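Local coordinates for ribonuclease (Nicotiana glutinosa, PDB 1IYB) that cleaves RNA as a ribonuclease of the T2 family and has a binding site for guanine, at the guanosine-5'-monophosphate site and the interface of chains A and B. Numbering follows the deposited sequence. Chains: chain A/B, Ribonuclease.

Contact 1 is the nucleotide site of chain A, where guanosine-5'-monophosphate lies across the active centre. Contact 2 is a patch of the two-fold symmetric interface between chains A and B. The centres of their C-alpha atoms are about 19 Å apart, and they share no residue. Strand 41-48 carries A:His43 and A:Trp46 of contact 1 and ends just before A:Asn49 of contact 2. Helix 91-102 serves contact 1, whereas contact 2 is made by loops. The patch is near the phosphate end of the site without forming part of it. The pair may or may not persist in solution.

Contact 1: the guanosine-5'-monophosphate site. Residues chain A 16, 21, 43, 46, 81-84, 93, 96-97, 100-101, 175. With 5GP (guanosine-5'-monophosphate), chain C.
A:Gln16 reads the Watson-Crick edge of guanine with both ends of its amide. OE1 accepts from 5GP N1 at 2.8 Å, in the carbonyl plane and on a lone pair. It also takes N2, which sits above that plane. NE2 gives an almost straight bond (173°) to the carbonyl O6 of 5GP, 3.1 Å away. The chain runs extended beyond CG, though its first torsion is the crowded one (chi1 60°). O6 is gripped a second time by the backbone N of A:Leu83. A:Thr82 OG1, anti to its backbone N, donates to N7. Together these groups recognise guanine. Water 1 links N2 to A:Tyr175 OH and A:Gln16 OE1.

The phosphate lies between the catalytic histidines of the T2 family, A:His43 and A:His101. A:His101 NE2 donates to 5GP O1P at 3.2 Å, roughly in its ring plane; its bond to O2P is weak. A:Trp46 CD1 and A:Lys100 CG cover opposite faces of this ring. A:His43 NE2 is 3.1 Å from 5GP O3P, a likely hydrogen bond, though protonation is not seen. A:His96, A:Glu97 and A:Lys100 support the phosphate. A:His96 NE2 donates to the ester oxygen O5' of 5GP at 2.8 Å. A:Lys100, fully extended, forms a salt bridge to O1P. A:Glu97 OE1 is 2.5 Å from 5GP O2P, so a proton is likely to be shared there. Its OE2 accepts from A:Trp46 NE1 on the syn lone pair, which would steady the carboxylate.

A:Phe93 stacks on one face of the 5GP base, planes 3° apart. The A:Tyr21 ring lies over the other, tilted and offset, with CE1 3.5 Å from 5GP N1. A:His43 has N2 over one face and A:Trp46 CZ2 centred over the other.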
# COMPACT_ATOMS: atom_id res chain seq x y z
N GLN A 16 -12.25 -7.29 -13.95
CA GLN A 16 -12.47 -5.96 -14.50
C GLN A 16 -13.15 -6.00 -15.86
O GLN A 16 -12.94 -6.94 -16.64
CB GLN A 16 -11.12 -5.22 -14.64
CG GLN A 16 -10.12 -5.92 -15.56
CD GLN A 16 -8.87 -5.10 -15.84
OE1 GLN A 16 -8.67 -4.03 -15.25
NE2 GLN A 16 -8.02 -5.59 -16.74
N TYR A 21 -12.41 0.22 -18.28
CA TYR A 21 -11.03 0.58 -18.00
C TYR A 21 -10.52 1.46 -19.14
O TYR A 21 -9.64 2.30 -18.94
CB TYR A 21 -10.15 -0.68 -17.92
CG TYR A 21 -8.72 -0.39 -17.50
CD1 TYR A 21 -8.36 -0.38 -16.15
CD2 TYR A 21 -7.73 -0.13 -18.44
CE1 TYR A 21 -7.06 -0.11 -15.76
CE2 TYR A 21 -6.42 0.15 -18.06
CZ TYR A 21 -6.09 0.15 -16.71
OH TYR A 21 -4.80 0.39 -16.32
N HIS A 43 -8.39 -9.47 -12.67
CA HIS A 43 -7.54 -8.38 -12.19
C HIS A 43 -6.60 -9.11 -11.23
O HIS A 43 -5.38 -9.05 -11.39
CB HIS A 43 -8.33 -7.30 -11.44
CG HIS A 43 -7.48 -6.14 -11.00
ND1 HIS A 43 -8.01 -4.92 -10.64
CD2 HIS A 43 -6.14 -6.03 -10.86
CE1 HIS A 43 -7.03 -4.11 -10.29
NE2 HIS A 43 -5.89 -4.76 -10.42
N TRP A 46 -7.01 -11.45 -4.36
CA TRP A 46 -6.47 -10.65 -3.26
C TRP A 46 -6.73 -11.04 -1.82
O TRP A 46 -7.87 -11.01 -1.35
CB TRP A 46 -6.98 -9.21 -3.40
CG TRP A 46 -6.77 -8.55 -4.73
CD1 TRP A 46 -5.92 -8.94 -5.73
CD2 TRP A 46 -7.39 -7.33 -5.18
NE1 TRP A 46 -5.97 -8.04 -6.77
CE2 TRP A 46 -6.86 -7.04 -6.46
CE3 TRP A 46 -8.33 -6.46 -4.62
CZ2 TRP A 46 -7.25 -5.92 -7.19
CZ3 TRP A 46 -8.72 -5.34 -5.35
CH2 TRP A 46 -8.18 -5.08 -6.62
N PRO A 81 -5.68 -10.37 -19.48
CA PRO A 81 -4.96 -9.37 -20.28
C PRO A 81 -4.63 -8.08 -19.54
O PRO A 81 -5.31 -7.70 -18.58
CB PRO A 81 -5.91 -9.11 -21.44
CG PRO A 81 -7.26 -9.27 -20.80
CD PRO A 81 -7.07 -10.51 -19.94
N THR A 82 -3.57 -7.42 -19.99
CA THR A 82 -3.18 -6.14 -19.42
C THR A 82 -3.68 -5.06 -20.38
O THR A 82 -3.62 -5.23 -21.61
CB THR A 82 -1.64 -6.01 -19.27
OG1 THR A 82 -1.33 -4.70 -18.77
CG2 THR A 82 -0.94 -6.21 -20.61
N LEU A 83 -4.20 -3.97 -19.83
CA LEU A 83 -4.71 -2.88 -20.64
C LEU A 83 -3.95 -1.58 -20.37
O LEU A 83 -4.39 -0.50 -20.74
CB LEU A 83 -6.21 -2.68 -20.35
CG LEU A 83 -7.11 -3.83 -20.80
CD1 LEU A 83 -8.53 -3.61 -20.29
CD2 LEU A 83 -7.10 -3.93 -22.32
N ALA A 84 -2.79 -1.71 -19.74
CA ALA A 84 -1.96 -0.54 -19.43
C ALA A 84 -1.10 -0.15 -20.64
O ALA A 84 -0.85 -0.97 -21.53
CB ALA A 84 -1.07 -0.83 -18.23
N PHE A 93 1.97 -7.17 -15.47
CA PHE A 93 0.72 -7.18 -14.72
C PHE A 93 0.67 -8.43 -13.83
O PHE A 93 0.38 -8.33 -12.63
CB PHE A 93 -0.45 -7.17 -15.72
CG PHE A 93 -1.82 -7.01 -15.10
CD1 PHE A 93 -1.98 -6.42 -13.85
CD2 PHE A 93 -2.95 -7.40 -15.80
CE1 PHE A 93 -3.26 -6.23 -13.31
CE2 PHE A 93 -4.23 -7.22 -15.27
CZ PHE A 93 -4.38 -6.63 -14.02
N HIS A 96 3.16 -8.16 -10.98
CA HIS A 96 2.65 -7.24 -9.97
C HIS A 96 1.62 -7.91 -9.06
O HIS A 96 1.66 -7.75 -7.84
CB HIS A 96 2.02 -6.02 -10.65
CG HIS A 96 1.28 -5.12 -9.70
ND1 HIS A 96 1.92 -4.30 -8.80
CD2 HIS A 96 -0.05 -4.95 -9.50
CE1 HIS A 96 1.02 -3.65 -8.08
NE2 HIS A 96 -0.18 -4.03 -8.48
N GLU A 97 0.70 -8.66 -9.65
CA GLU A 97 -0.32 -9.32 -8.85
C GLU A 97 0.28 -10.38 -7.93
O GLU A 97 -0.16 -10.53 -6.79
CB GLU A 97 -1.40 -9.92 -9.76
CG GLU A 97 -2.23 -8.84 -10.47
CD GLU A 97 -2.98 -7.95 -9.49
OE1 GLU A 97 -2.96 -6.71 -9.67
OE2 GLU A 97 -3.61 -8.48 -8.55
N LYS A 100 2.49 -8.34 -5.11
CA LYS A 100 1.69 -7.56 -4.17
C LYS A 100 0.66 -8.38 -3.40
O LYS A 100 0.46 -8.17 -2.20
CB LYS A 100 0.95 -6.43 -4.90
CG LYS A 100 0.06 -5.59 -3.97
CD LYS A 100 -0.58 -4.41 -4.70
CE LYS A 100 -1.40 -3.55 -3.73
NZ LYS A 100 -2.02 -2.36 -4.39
N HIS A 101 0.02 -9.33 -4.08
CA HIS A 101 -1.03 -10.13 -3.45
C HIS A 101 -0.72 -11.62 -3.23
O HIS A 101 -0.93 -12.15 -2.14
CB HIS A 101 -2.31 -10.00 -4.28
CG HIS A 101 -2.85 -8.60 -4.34
ND1 HIS A 101 -3.42 -7.98 -3.24
CD2 HIS A 101 -2.94 -7.71 -5.36
CE1 HIS A 101 -3.83 -6.77 -3.59
NE2 HIS A 101 -3.55 -6.59 -4.87
N TYR A 175 -17.45 -1.23 -13.27
CA TYR A 175 -16.02 -1.39 -13.50
C TYR A 175 -15.44 -2.73 -13.05
O TYR A 175 -14.86 -3.46 -13.86
CB TYR A 175 -15.30 -0.21 -12.83
CG TYR A 175 -13.80 -0.26 -12.87
CD1 TYR A 175 -13.11 -0.65 -14.02
CD2 TYR A 175 -13.05 0.13 -11.76
CE1 TYR A 175 -11.72 -0.66 -14.05
CE2 TYR A 175 -11.66 0.13 -11.78
CZ TYR A 175 -11.01 -0.27 -12.93
OH TYR A 175 -9.63 -0.28 -12.96
P 5GP C . -3.88 -3.86 -7.40
O1P 5GP C . -3.56 -3.58 -5.99
O2P 5GP C . -3.83 -5.34 -7.72
O3P 5GP C . -5.27 -3.25 -7.77
O5' 5GP C . -2.85 -3.13 -8.44
C5' 5GP C . -3.09 -3.13 -9.90
C4' 5GP C . -2.01 -2.39 -10.73
O4' 5GP C . -1.71 -3.27 -11.90
C3' 5GP C . -2.34 -1.05 -11.38
O3' 5GP C . -2.15 0.07 -10.53
C2' 5GP C . -1.41 -0.98 -12.60
O2' 5GP C . -0.12 -0.42 -12.28
C1' 5GP C . -1.33 -2.43 -13.04
N9 5GP C . -2.03 -2.87 -14.29
C8 5GP C . -1.50 -3.35 -15.47
N7 5GP C . -2.38 -3.75 -16.36
C5 5GP C . -3.60 -3.51 -15.70
C6 5GP C . -4.93 -3.75 -16.17
O6 5GP C . -5.29 -4.21 -17.25
N1 5GP C . -5.91 -3.37 -15.19
C2 5GP C . -5.59 -2.83 -13.95
N2 5GP C . -6.67 -2.54 -13.18
N3 5GP C . -4.34 -2.61 -13.50
C4 5GP C . -3.39 -2.97 -14.44
O HOH W 1 -9.47 -2.99 -12.99

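Contact 2: the interface of chains A and B. Residues chain A 7, 49, 53-56; chain B 55-58, 60.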
# COMPACT_ATOMS: atom_id res chain seq x y z
N ASP A 7 -1.54 -14.62 7.39
CA ASP A 7 -1.64 -13.17 7.45
C ASP A 7 -2.89 -12.57 6.81
O ASP A 7 -2.94 -11.37 6.56
CB ASP A 7 -0.40 -12.52 6.82
CG ASP A 7 -0.21 -12.90 5.36
OD1 ASP A 7 -1.22 -13.14 4.66
OD2 ASP A 7 0.95 -12.94 4.90
N ASN A 49 -8.54 -8.99 4.94
CA ASN A 49 -8.87 -9.25 6.33
C ASN A 49 -10.34 -8.93 6.59
O ASN A 49 -10.94 -8.12 5.88
CB ASN A 49 -8.00 -8.38 7.24
CG ASN A 49 -6.54 -8.76 7.17
OD1 ASN A 49 -5.66 -7.90 7.24
ND2 ASN A 49 -6.28 -10.06 7.05
N SER A 53 -9.02 -4.24 6.19
CA SER A 53 -7.62 -4.02 5.85
C SER A 53 -7.15 -5.22 5.04
O SER A 53 -7.86 -6.22 4.93
CB SER A 53 -6.78 -3.88 7.12
OG SER A 53 -6.68 -5.12 7.80
N TYR A 54 -5.95 -5.12 4.47
CA TYR A 54 -5.41 -6.22 3.69
C TYR A 54 -3.89 -6.16 3.65
O TYR A 54 -3.30 -5.08 3.66
CB TYR A 54 -5.97 -6.19 2.26
CG TYR A 54 -5.67 -4.92 1.50
CD1 TYR A 54 -4.48 -4.77 0.78
CD2 TYR A 54 -6.58 -3.87 1.49
CE1 TYR A 54 -4.21 -3.60 0.07
CE2 TYR A 54 -6.32 -2.69 0.79
CZ TYR A 54 -5.13 -2.56 0.09
OH TYR A 54 -4.88 -1.40 -0.60
N PRO A 55 -3.24 -7.33 3.64
CA PRO A 55 -1.77 -7.36 3.59
C PRO A 55 -1.33 -7.14 2.14
O PRO A 55 -2.08 -7.43 1.21
CB PRO A 55 -1.45 -8.76 4.07
CG PRO A 55 -2.59 -9.57 3.50
CD PRO A 55 -3.79 -8.69 3.78
N SER A 56 -0.13 -6.61 1.95
CA SER A 56 0.40 -6.39 0.60
C SER A 56 1.92 -6.46 0.59
O SER A 56 2.57 -6.06 1.55
CB SER A 56 -0.08 -5.05 0.03
OG SER A 56 0.31 -3.96 0.85
N PRO B 55 6.12 -3.86 2.49
CA PRO B 55 5.02 -4.66 3.02
C PRO B 55 4.16 -3.76 3.91
O PRO B 55 4.66 -2.79 4.48
CB PRO B 55 5.74 -5.73 3.83
CG PRO B 55 6.91 -4.95 4.39
CD PRO B 55 7.38 -4.16 3.19
N SER B 56 2.87 -4.06 4.00
CA SER B 56 1.99 -3.28 4.86
C SER B 56 0.83 -4.13 5.38
O SER B 56 0.38 -5.06 4.71
CB SER B 56 1.45 -2.05 4.12
OG SER B 56 0.66 -2.41 3.00
N ASN B 57 0.38 -3.81 6.59
CA ASN B 57 -0.72 -4.49 7.27
C ASN B 57 -0.57 -6.01 7.23
O ASN B 57 -1.46 -6.74 6.79
CB ASN B 57 -2.05 -4.08 6.63
CG ASN B 57 -2.29 -2.59 6.72
OD1 ASN B 57 -1.78 -1.82 5.90
ND2 ASN B 57 -3.05 -2.17 7.72
N CYS B 58 0.56 -6.47 7.76
CA CYS B 58 0.90 -7.88 7.75
C CYS B 58 0.25 -8.77 8.81
O CYS B 58 0.39 -10.00 8.74
CB CYS B 58 2.43 -8.01 7.82
SG CYS B 58 3.28 -7.21 6.42
N SER B 60 -3.43 -8.37 11.03
CA SER B 60 -4.58 -7.70 11.64
C SER B 60 -4.95 -8.31 12.98
O SER B 60 -5.77 -7.76 13.72
CB SER B 60 -5.79 -7.74 10.71
OG SER B 60 -6.30 -9.06 10.57
O HOH W 2 -3.01 -8.86 7.85
O HOH W 3 -4.31 -4.63 9.23
O HOH W 4 2.25 -2.13 0.73
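Water 2 is the best-held polar atom, with four partners. It bonds A:Asp7 O at 2.8 Å, A:Asn49 OD1 and B:Asn57 O, and makes a longer contact of 3.3 Å to B:Ser60 N. A:Asn49 OD1 also accepts from A:Ser53 OG at 3.0 Å, in plane and on a lone pair. The amide group of A:Asn49 lies beside the side chain of B:Ser60, with CG 3.4 Å from OG. An alanine here would lose the acceptor for A:Ser53 and water 2, and would probably loosen the packing against B:Ser60.

B:Asn57 hides more surface than any other residue of the patch, 61 Å². Its phi and psi are both positive, a left-handed backbone. Its O reaches A:Pro55 CA at 3.3 Å, its CB rests against A:Tyr54 O, and ND2 bonds water 3, which A:Ser53 OG also holds. B:Cys58 O meets A:Asp7 CB.

B:Ser56 OG donates to A:Ser56 OG at 2.7 Å, and water 4 bonds to both hydroxyls. Each OG sits between its own backbone N and carbonyl carbon (chi1 58° in A, 62° in B), so the two meet tip to tip. The same residues form an antiparallel beta bridge. A:Ser56 N donates to B:Ser56 O at 3.2 Å, and B:Ser56 N returns the bond to A:Ser56 O. Both donors lie in the carbonyl planes.

The patch contributes to the deposited dimer, and its contacts recur with the chains exchanged; the pair may be a crystal contact.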